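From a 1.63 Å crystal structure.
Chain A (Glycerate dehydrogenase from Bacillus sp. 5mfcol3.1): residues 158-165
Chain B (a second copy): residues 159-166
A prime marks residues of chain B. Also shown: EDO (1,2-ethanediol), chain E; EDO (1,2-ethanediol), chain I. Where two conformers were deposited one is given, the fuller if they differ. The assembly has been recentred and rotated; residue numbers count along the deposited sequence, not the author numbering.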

ATOM      1  N   ALA A 158      -0.803   3.579 -14.223  1.00 18.22           N
ATOM      2  CA  ALA A 158      -0.586   2.473 -15.159  1.00 21.85           C
ATOM      3  C   ALA A 158       0.864   2.004 -15.143  1.00 24.89           C
ATOM      4  O   ALA A 158       1.134   0.798 -15.230  1.00 27.98           O
ATOM      5  CB  ALA A 158      -1.001   2.884 -16.573  1.00 21.97           C
ATOM      6  N   GLU A 159       1.818   2.935 -15.053  1.00 25.04           N
ATOM      7  CA  GLU A 159       3.224   2.535 -15.039  1.00 25.60           C
ATOM      8  C   GLU A 159       3.522   1.653 -13.839  1.00 31.60           C
ATOM      9  O   GLU A 159       4.198   0.622 -13.959  1.00 39.56           O
ATOM     10  CB  GLU A 159       4.140   3.757 -15.005  1.00 28.55           C
ATOM     11  CG  GLU A 159       4.125   4.633 -16.212  1.00 44.75           C
ATOM     12  CD  GLU A 159       5.109   5.774 -16.051  1.00 61.76           C
ATOM     13  OE1 GLU A 159       6.283   5.497 -15.712  1.00 58.52           O
ATOM     14  OE2 GLU A 159       4.704   6.941 -16.232  1.00 67.56           O
ATOM     15  N   ILE A 160       3.049   2.066 -12.663  1.00 25.40           N
ATOM     16  CA  ILE A 160       3.243   1.264 -11.461  1.00 32.81           C
ATOM     17  C   ILE A 160       2.527  -0.074 -11.597  1.00 38.83           C
ATOM     18  O   ILE A 160       3.080  -1.129 -11.255  1.00 38.71           O
ATOM     19  CB  ILE A 160       2.767   2.028 -10.217  1.00 35.53           C
ATOM     20  CG1 ILE A 160       3.582   3.312 -10.023  1.00 30.27           C
ATOM     21  CG2 ILE A 160       2.858   1.133  -8.992  1.00 38.82           C
ATOM     22  CD1 ILE A 160       3.015   4.205  -8.968  1.00 30.29           C
ATOM     23  N   ALA A 161       1.295  -0.053 -12.108  1.00 25.83           N
ATOM     24  CA  ALA A 161       0.541  -1.294 -12.278  1.00 24.49           C
ATOM     25  C   ALA A 161       1.234  -2.241 -13.249  1.00 29.07           C
ATOM     26  O   ALA A 161       1.340  -3.447 -12.984  1.00 33.09           O
ATOM     27  CB  ALA A 161      -0.874  -0.993 -12.760  1.00 18.62           C
ATOM     28  N   ASN A 162       1.685  -1.722 -14.402  1.00 26.61           N
ATOM     29  CA  ASN A 162       2.201  -2.600 -15.454  1.00 39.93           C
ATOM     30  C   ASN A 162       3.461  -3.313 -14.999  1.00 45.97           C
ATOM     31  O   ASN A 162       3.769  -4.410 -15.481  1.00 47.03           O
ATOM     32  CB  ASN A 162       2.470  -1.807 -16.742  1.00 33.54           C
ATOM     33  CG  ASN A 162       1.304  -1.859 -17.726  1.00 41.33           C
ATOM     34  OD1 ASN A 162       0.750  -2.927 -18.002  1.00 43.58           O
ATOM     35  ND2 ASN A 162       0.937  -0.701 -18.272  1.00 41.30           N
ATOM     36  N   ALA A 163       4.181  -2.725 -14.049  1.00 41.37           N
ATOM     37  CA  ALA A 163       5.382  -3.334 -13.509  1.00 48.41           C
ATOM     38  C   ALA A 163       5.135  -4.084 -12.203  1.00 57.43           C
ATOM     39  O   ALA A 163       6.001  -4.857 -11.782  1.00 62.60           O
ATOM     40  CB  ALA A 163       6.464  -2.265 -13.328  1.00 45.92           C
ATOM     41  N   PHE A 164       3.977  -3.886 -11.560  1.00 49.14           N
ATOM     42  CA  PHE A 164       3.412  -4.897 -10.669  1.00 42.19           C
ATOM     43  C   PHE A 164       2.925  -6.119 -11.436  1.00 43.30           C
ATOM     44  O   PHE A 164       2.459  -7.078 -10.807  1.00 46.82           O
ATOM     45  CB  PHE A 164       2.230  -4.337  -9.884  1.00 43.72           C
ATOM     46  CG  PHE A 164       2.514  -4.046  -8.439  1.00 34.77           C
ATOM     47  CD1 PHE A 164       2.614  -5.062  -7.513  1.00 38.90           C
ATOM     48  CD2 PHE A 164       2.623  -2.730  -7.999  1.00 32.50           C
ATOM     49  CE1 PHE A 164       2.853  -4.779  -6.188  1.00 33.86           C
ATOM     50  CE2 PHE A 164       2.855  -2.444  -6.674  1.00 40.54           C
ATOM     51  CZ  PHE A 164       2.971  -3.471  -5.764  1.00 44.12           C
ATOM     52  N   GLN A 165       3.037  -6.119 -12.765  0.54 33.70           N
ATOM     53  CA  GLN A 165       2.506  -7.179 -13.622  0.54 30.26           C
ATOM     54  C   GLN A 165       0.997  -7.327 -13.416  0.54 29.99           C
ATOM     55  O   GLN A 165       0.487  -8.378 -13.028  0.54 29.66           O
ATOM     56  CB  GLN A 165       3.241  -8.508 -13.396  0.54 33.92           C
ATOM     57  CG  GLN A 165       4.721  -8.468 -13.752  0.54 39.50           C
ATOM     58  CD  GLN A 165       4.965  -8.166 -15.220  0.54 44.99           C
ATOM     59  OE1 GLN A 165       5.667  -7.215 -15.559  0.54 51.75           O
ATOM     60  NE2 GLN A 165       4.392  -8.983 -16.098  0.54 44.58           N
TER
HETATM   61  C1  EDO E 403       5.804  -8.247  -9.461  1.00 37.36           C
HETATM   62  O1  EDO E 403       4.527  -8.189  -8.818  1.00 27.70           O
HETATM   63  C2  EDO E 403       6.745  -9.140  -8.658  1.00 35.75           C
HETATM   64  O2  EDO E 403       6.324 -10.503  -8.796  1.00 30.02           O
HETATM   65  C1  EDO I 403       5.852   5.574 -11.629  1.00 32.51           C
HETATM   66  O1  EDO I 403       6.464   6.863 -11.819  1.00 29.53           O
HETATM   67  C2  EDO I 403       6.851   4.618 -10.986  1.00 34.24           C
HETATM   68  O2  EDO I 403       7.045   4.955  -9.605  1.00 27.83           O
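Chain B 159-166: EIANAFQM

The same three residues of each copy, Ile160, Ala163 and Phe164, make up most of this contact, alanine against alanine, phenylalanine against phenylalanine, and each isoleucine against the phenylalanine of the other copy; the two stretches are joined here without a single hydrogen bond between them. At its centre Ala163 and Ala163′ point their CA-to-CB bonds toward each other, and the two methyl carbons approach to 3.4 Å (Ala163 CB to Ala163′ CB). With so little side chain between them, the backbones come close: the CA atoms of Ala163 and Ala163′ are 4.7 Å apart. The methyl of Ala163′ also faces the backbone at the end of the opposing helix, its CB lying 3.9 Å from Phe164 N.

Chain B presents the last turn of a helix that begins earlier in the chain and runs through Ala163′. Ala163′ N donates to Glu159′ O at 3.1 Å and Phe164′ N to Ile160′ O at 3.1 Å. Gln165′ then leaves helical geometry with phi/psi of 61/56°, and Met166′ N reaches back to Ala161′ O at 2.9 Å, completing a Schellman motif. Chain A ends its helix at the equivalent residue, where Phe164 N bonds to Ile160 O at 2.9 Å and Gln165 takes positive phi (58/59°). The register is reciprocal in character: Ala163 matches Ala163′, while the CA of Phe164 lies 6.1 Å from the CA of Ile160′, so the segments pass each other in opposite directions.

This arrangement sets each phenylalanine against the isoleucine of the other copy. Ile160′ CG2 lies over one face of the Phe164 ring, 3.8 Å from its centroid and 3.4 Å from Phe164 CZ. The reverse contact is almost identical, with Ile160 CG2 3.8 Å from the centroid of the Phe164′ ring and 3.4 Å from Phe164′ CZ. Both are CH-pi contacts, and both isoleucines have the m, t rotamer. The two rings meet rim to rim, with planes at 87° and centroids 5.7 Å apart; Phe164 CE2 and Phe164′ CE2 are separated by 3.3 Å. The pairing is not perfectly symmetric, since chi1 of Phe164 is -106°, between wells, whereas that of Phe164′ is -78°, in the m well.

Polar groups gather outside this apolar patch. Glu159 OE1 comes no nearer than 4.0 Å to Gln165′ NE2, too far for a hydrogen bond. Two 1,2-ethanediol molecules, probably from the crystallisation liquor, bind the phenylalanine carbonyls: O1 of the chain E molecule donates to Phe164 O at 3.1 Å, and O2 of the chain I molecule to Phe164′ O at 2.9 Å.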

ATOM      1  N   GLU B 159      11.834  -6.911  -7.220  1.00 28.26           N
ATOM      2  CA  GLU B 159      11.141  -6.701  -8.490  1.00 29.14           C
ATOM      3  C   GLU B 159      10.070  -5.628  -8.361  1.00 27.87           C
ATOM      4  O   GLU B 159       9.905  -4.794  -9.259  1.00 36.54           O
ATOM      5  CB  GLU B 159      10.524  -8.007  -8.989  1.00 34.40           C
ATOM      6  CG  GLU B 159      11.511  -9.010  -9.524  1.00 48.14           C
ATOM      7  CD  GLU B 159      10.828 -10.274 -10.011  1.00 69.19           C
ATOM      8  OE1 GLU B 159       9.786 -10.160 -10.694  1.00 73.30           O
ATOM      9  OE2 GLU B 159      11.322 -11.378  -9.702  1.00 75.42           O
ATOM     10  N   ILE B 160       9.324  -5.629  -7.257  1.00 24.58           N
ATOM     11  CA  ILE B 160       8.305  -4.597  -7.088  1.00 24.93           C
ATOM     12  C   ILE B 160       8.958  -3.239  -6.872  1.00 32.39           C
ATOM     13  O   ILE B 160       8.452  -2.213  -7.341  1.00 38.10           O
ATOM     14  CB  ILE B 160       7.348  -4.946  -5.939  1.00 25.72           C
ATOM     15  CG1 ILE B 160       6.631  -6.273  -6.237  1.00 24.93           C
ATOM     16  CG2 ILE B 160       6.320  -3.815  -5.753  1.00 29.14           C
ATOM     17  CD1 ILE B 160       5.675  -6.676  -5.140  1.00 27.63           C
ATOM     18  N   ALA B 161      10.083  -3.203  -6.156  1.00 24.67           N
ATOM     19  CA  ALA B 161      10.757  -1.926  -5.931  1.00 25.01           C
ATOM     20  C   ALA B 161      11.239  -1.324  -7.242  1.00 32.26           C
ATOM     21  O   ALA B 161      11.186  -0.101  -7.432  1.00 31.95           O
ATOM     22  CB  ALA B 161      11.918  -2.108  -4.957  1.00 20.15           C
ATOM     23  N   ASN B 162      11.698  -2.169  -8.170  1.00 31.06           N
ATOM     24  CA  ASN B 162      11.996  -1.676  -9.510  1.00 40.33           C
ATOM     25  C   ASN B 162      10.735  -1.201 -10.227  1.00 49.12           C
ATOM     26  O   ASN B 162      10.810  -0.307 -11.079  1.00 49.70           O
ATOM     27  CB  ASN B 162      12.701  -2.755 -10.332  1.00 45.54           C
ATOM     28  CG  ASN B 162      14.042  -3.165  -9.741  1.00 37.41           C
ATOM     29  OD1 ASN B 162      14.329  -4.353  -9.611  1.00 62.34           O
ATOM     30  ND2 ASN B 162      14.868  -2.188  -9.390  1.00 47.27           N
ATOM     31  N   ALA B 163       9.571  -1.774  -9.900  1.00 48.11           N
ATOM     32  CA  ALA B 163       8.326  -1.274 -10.479  1.00 45.84           C
ATOM     33  C   ALA B 163       8.103   0.180 -10.100  1.00 46.58           C
ATOM     34  O   ALA B 163       7.706   1.003 -10.931  1.00 47.77           O
ATOM     35  CB  ALA B 163       7.134  -2.122 -10.027  1.00 44.24           C
ATOM     36  N   PHE B 164       8.345   0.508  -8.840  1.00 32.40           N
ATOM     37  CA  PHE B 164       8.229   1.877  -8.373  1.00 40.42           C
ATOM     38  C   PHE B 164       9.445   2.726  -8.722  1.00 41.71           C
ATOM     39  O   PHE B 164       9.469   3.911  -8.372  1.00 41.54           O
ATOM     40  CB  PHE B 164       7.993   1.875  -6.865  1.00 35.63           C
ATOM     41  CG  PHE B 164       6.581   1.548  -6.481  1.00 32.75           C
ATOM     42  CD1 PHE B 164       5.614   2.539  -6.452  1.00 32.69           C
ATOM     43  CD2 PHE B 164       6.219   0.255  -6.141  1.00 35.09           C
ATOM     44  CE1 PHE B 164       4.319   2.249  -6.099  1.00 38.92           C
ATOM     45  CE2 PHE B 164       4.914  -0.038  -5.786  1.00 36.41           C
ATOM     46  CZ  PHE B 164       3.970   0.961  -5.760  1.00 38.78           C
ATOM     47  N   GLN B 165      10.438   2.153  -9.405  1.00 36.98           N
ATOM     48  CA  GLN B 165      11.674   2.845  -9.780  1.00 34.49           C
ATOM     49  C   GLN B 165      12.429   3.327  -8.538  1.00 34.86           C
ATOM     50  O   GLN B 165      12.748   4.507  -8.375  1.00 37.58           O
ATOM     51  CB  GLN B 165      11.397   3.991 -10.760  1.00 43.96           C
ATOM     52  CG  GLN B 165      10.704   3.525 -12.027  1.00 50.91           C
ATOM     53  CD  GLN B 165      10.556   4.625 -13.052  1.00 68.48           C
ATOM     54  OE1 GLN B 165      11.142   5.699 -12.916  1.00 72.05           O
ATOM     55  NE2 GLN B 165       9.762   4.369 -14.086  1.00 78.85           N
ATOM     56  N   MET B 166      12.720   2.372  -7.666  1.00 31.20           N
ATOM     57  CA  MET B 166      13.529   2.593  -6.476  1.00 35.68           C
ATOM     58  C   MET B 166      14.944   2.065  -6.693  1.00 35.30           C
ATOM     59  O   MET B 166      15.211   1.302  -7.623  1.00 33.50           O
ATOM     60  CB  MET B 166      12.898   1.904  -5.264  1.00 26.45           C
ATOM     61  CG  MET B 166      11.433   2.295  -5.037  1.00 26.31           C
ATOM     62  SD  MET B 166      10.714   1.375  -3.677  1.00 32.53           S
ATOM     63  CE  MET B 166      11.604   2.016  -2.293  1.00 27.14           C
TER